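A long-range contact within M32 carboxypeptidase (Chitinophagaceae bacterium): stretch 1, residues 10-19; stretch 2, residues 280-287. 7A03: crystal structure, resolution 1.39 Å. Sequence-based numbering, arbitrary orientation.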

# COMPACT_ATOMS: atom_id res chain seq x y z
N GLN A 10 -19.13 -4.07 -30.72
CA GLN A 10 -18.38 -5.06 -29.96
C GLN A 10 -17.64 -4.43 -28.78
O GLN A 10 -17.60 -5.00 -27.68
CB GLN A 10 -17.44 -5.83 -30.89
CG GLN A 10 -16.35 -5.01 -31.62
CD GLN A 10 -16.82 -3.69 -32.20
OE1 GLN A 10 -17.90 -3.60 -32.80
NE2 GLN A 10 -16.02 -2.64 -32.03
N TYR A 11 -17.03 -3.26 -28.98
CA TYR A 11 -16.40 -2.60 -27.84
C TYR A 11 -17.44 -2.21 -26.80
O TYR A 11 -17.19 -2.33 -25.59
CB TYR A 11 -15.55 -1.40 -28.28
CG TYR A 11 -14.74 -0.82 -27.14
CD1 TYR A 11 -13.50 -1.34 -26.82
CD2 TYR A 11 -15.23 0.23 -26.36
CE1 TYR A 11 -12.75 -0.84 -25.76
CE2 TYR A 11 -14.50 0.73 -25.30
CZ TYR A 11 -13.26 0.20 -25.02
OH TYR A 11 -12.53 0.70 -23.97
N ALA A 12 -18.62 -1.76 -27.25
CA ALA A 12 -19.68 -1.44 -26.29
C ALA A 12 -20.12 -2.67 -25.52
O ALA A 12 -20.45 -2.57 -24.34
CB ALA A 12 -20.86 -0.78 -27.00
N ALA A 13 -20.09 -3.85 -26.16
CA ALA A 13 -20.45 -5.06 -25.42
C ALA A 13 -19.38 -5.42 -24.39
O ALA A 13 -19.70 -5.85 -23.27
CB ALA A 13 -20.70 -6.23 -26.38
N TYR A 14 -18.11 -5.22 -24.74
CA TYR A 14 -17.03 -5.37 -23.76
C TYR A 14 -17.23 -4.45 -22.56
O TYR A 14 -17.13 -4.87 -21.40
CB TYR A 14 -15.69 -5.12 -24.45
CG TYR A 14 -14.57 -4.72 -23.51
CD1 TYR A 14 -13.92 -5.67 -22.73
CD2 TYR A 14 -14.15 -3.40 -23.43
CE1 TYR A 14 -12.88 -5.31 -21.86
CE2 TYR A 14 -13.13 -3.03 -22.58
CZ TYR A 14 -12.49 -3.98 -21.80
OH TYR A 14 -11.47 -3.58 -20.96
N LYS A 15 -17.51 -3.17 -22.83
CA LYS A 15 -17.71 -2.21 -21.75
C LYS A 15 -18.91 -2.59 -20.88
O LYS A 15 -18.84 -2.50 -19.65
CB LYS A 15 -17.86 -0.81 -22.35
CG LYS A 15 -17.84 0.33 -21.35
CD LYS A 15 -17.98 1.66 -22.07
CE LYS A 15 -17.99 2.83 -21.10
NZ LYS A 15 -18.29 4.11 -21.80
N GLN A 16 -20.00 -3.05 -21.50
CA GLN A 16 -21.18 -3.45 -20.73
C GLN A 16 -20.84 -4.61 -19.79
O GLN A 16 -21.18 -4.60 -18.60
CB GLN A 16 -22.32 -3.80 -21.69
CG GLN A 16 -23.60 -4.26 -21.02
CD GLN A 16 -23.61 -5.75 -20.73
OE1 GLN A 16 -23.19 -6.55 -21.56
NE2 GLN A 16 -24.10 -6.12 -19.55
N LYS A 17 -20.13 -5.62 -20.31
CA LYS A 17 -19.78 -6.76 -19.47
C LYS A 17 -18.88 -6.34 -18.32
O LYS A 17 -19.07 -6.77 -17.16
CB LYS A 17 -19.11 -7.85 -20.30
CG LYS A 17 -20.05 -8.53 -21.28
CD LYS A 17 -19.28 -9.52 -22.15
CE LYS A 17 -20.21 -10.20 -23.14
NZ LYS A 17 -21.27 -11.01 -22.47
N MET A 18 -17.86 -5.53 -18.61
CA MET A 18 -16.92 -5.11 -17.57
C MET A 18 -17.60 -4.22 -16.54
O MET A 18 -17.29 -4.28 -15.35
CB MET A 18 -15.75 -4.37 -18.20
CG MET A 18 -14.92 -5.21 -19.16
SD MET A 18 -14.33 -6.76 -18.46
CE MET A 18 -13.10 -6.14 -17.32
N GLN A 19 -18.55 -3.39 -16.98
CA GLN A 19 -19.20 -2.51 -16.02
C GLN A 19 -20.15 -3.28 -15.12
O GLN A 19 -20.27 -2.96 -13.94
CB GLN A 19 -19.82 -1.33 -16.76
CG GLN A 19 -18.70 -0.46 -17.35
CD GLN A 19 -19.17 0.84 -17.95
OE1 GLN A 19 -20.31 0.96 -18.41
NE2 GLN A 19 -18.28 1.84 -17.95
N THR A 280 -14.44 8.70 -14.52
CA THR A 280 -15.70 7.98 -14.41
C THR A 280 -16.07 7.25 -15.70
O THR A 280 -16.69 6.19 -15.64
CB THR A 280 -16.83 8.92 -13.96
OG1 THR A 280 -16.92 10.02 -14.87
CG2 THR A 280 -16.56 9.43 -12.57
N GLU A 281 -15.68 7.79 -16.86
CA GLU A 281 -16.00 7.14 -18.12
C GLU A 281 -15.26 5.82 -18.31
O GLU A 281 -15.66 5.02 -19.17
CB GLU A 281 -15.71 8.07 -19.30
CG GLU A 281 -16.61 7.84 -20.51
CD GLU A 281 -18.09 7.96 -20.18
OE1 GLU A 281 -18.46 8.82 -19.34
OE2 GLU A 281 -18.90 7.19 -20.75
N GLN A 282 -14.20 5.59 -17.53
CA GLN A 282 -13.43 4.35 -17.58
C GLN A 282 -13.79 3.40 -16.46
O GLN A 282 -13.05 2.43 -16.23
CB GLN A 282 -11.94 4.68 -17.54
CG GLN A 282 -11.47 5.36 -18.77
CD GLN A 282 -11.48 4.45 -19.98
OE1 GLN A 282 -10.96 3.33 -19.93
NE2 GLN A 282 -12.05 4.94 -21.08
N TYR A 283 -14.90 3.64 -15.78
CA TYR A 283 -15.37 2.77 -14.71
C TYR A 283 -15.39 1.32 -15.16
O TYR A 283 -15.94 0.99 -16.22
CB TYR A 283 -16.79 3.22 -14.37
CG TYR A 283 -17.54 2.33 -13.39
CD1 TYR A 283 -17.36 2.48 -12.03
CD2 TYR A 283 -18.44 1.36 -13.84
CE1 TYR A 283 -18.05 1.70 -11.12
CE2 TYR A 283 -19.13 0.57 -12.94
CZ TYR A 283 -18.93 0.75 -11.59
OH TYR A 283 -19.63 -0.03 -10.70
N GLY A 284 -14.77 0.45 -14.37
CA GLY A 284 -14.75 -0.97 -14.69
C GLY A 284 -13.67 -1.41 -15.66
O GLY A 284 -13.52 -2.62 -15.87
N LEU A 285 -12.91 -0.49 -16.24
CA LEU A 285 -11.94 -0.80 -17.28
C LEU A 285 -10.53 -0.54 -16.78
O LEU A 285 -10.33 0.26 -15.85
CB LEU A 285 -12.20 0.07 -18.52
CG LEU A 285 -13.66 0.19 -18.95
CD1 LEU A 285 -13.80 1.05 -20.20
CD2 LEU A 285 -14.23 -1.19 -19.24
N PRO A 286 -9.52 -1.19 -17.37
CA PRO A 286 -8.15 -1.02 -16.85
C PRO A 286 -7.70 0.43 -16.80
O PRO A 286 -7.04 0.83 -15.83
CB PRO A 286 -7.30 -1.88 -17.80
CG PRO A 286 -8.27 -2.95 -18.28
CD PRO A 286 -9.58 -2.21 -18.43
N CYS A 287 -8.08 1.25 -17.78
CA CYS A 287 -7.70 2.65 -17.74
C CYS A 287 -8.55 3.47 -16.77
O CYS A 287 -8.36 4.69 -16.69
CB CYS A 287 -7.64 3.26 -19.15
SG CYS A 287 -6.34 2.51 -20.18
O HOH W 1 -13.02 2.96 -23.34
O HOH W 2 -14.68 -4.65 -14.29

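Residues 10-19 form part of a continuous helix, against which the stretch 280-287 packs through a type II beta turn running from Gln282 to Leu285 and lying between two 3-10 segments. The two stretches bury 440 Å² between them, and the nearest CA atoms across the contact, those of Gln19 and Gly284, are 4.9 Å apart.

The apolar part of the contact centres on Leu285, which has more of its surface covered by the helix than any other residue of its stretch. Its CD2 lies 3.7 Å from Met18 CB and 4.0 Å from Tyr14 CE2, while its CD1 lies 4.3 Å from Lys15 CG. The same CD1 is 4.0 Å from the hydroxyl oxygen Tyr11 OH. The leucine thus meets four residues spread over two turns of the helix. Earlier in the turn, the aliphatic part of Gln19 packs beside Tyr283, with Gln19 CG 4.0 Å from Tyr283 CD2. After the leucine, the Pro286 ring makes a close contact with the Tyr14 hydroxyl, Pro286 CD resting 3.4 Å from Tyr14 OH.

Direct polar contacts are few. Gln19 NE2 donates a hydrogen bond to the backbone oxygen Tyr283 O at 3.0 Å, with an N-H...O angle of 157°. Because the acceptor is a main-chain atom of the turn, this bond ties the helix side chain to the backbone of the loop. Lys15, with all four chi angles in t, extends fully to place NZ 3.3 Å from Glu281 OE2. The pair forms a salt bridge, but its hydrogen bond is weak; Glu281 is exposed.

Two waters extend the polar network. One donates to both Met18 O and Gly284 O, each at 2.8 Å, and so bridges the two backbones. The other lies 2.4 Å from Tyr11 OH, a notably short separation, and accepts a hydrogen bond from Gln282 NE2 at 3.2 Å.

The turn itself is closed by the backbone hydrogen bond from Leu285 N to Gln282 O, 2.9 Å long. Gly284 occupies its third position with phi/psi of 84/-6°, where a CB would be jammed against the carbonyl oxygen of Tyr283; this alone calls for glycine. The helix adds a second constraint, since an ideal CB would point toward it and lie only 3.1 Å from Met18 O and 3.4 Å from Gln19 CA. The absence of a side chain therefore suits both the turn and its close approach to the helix.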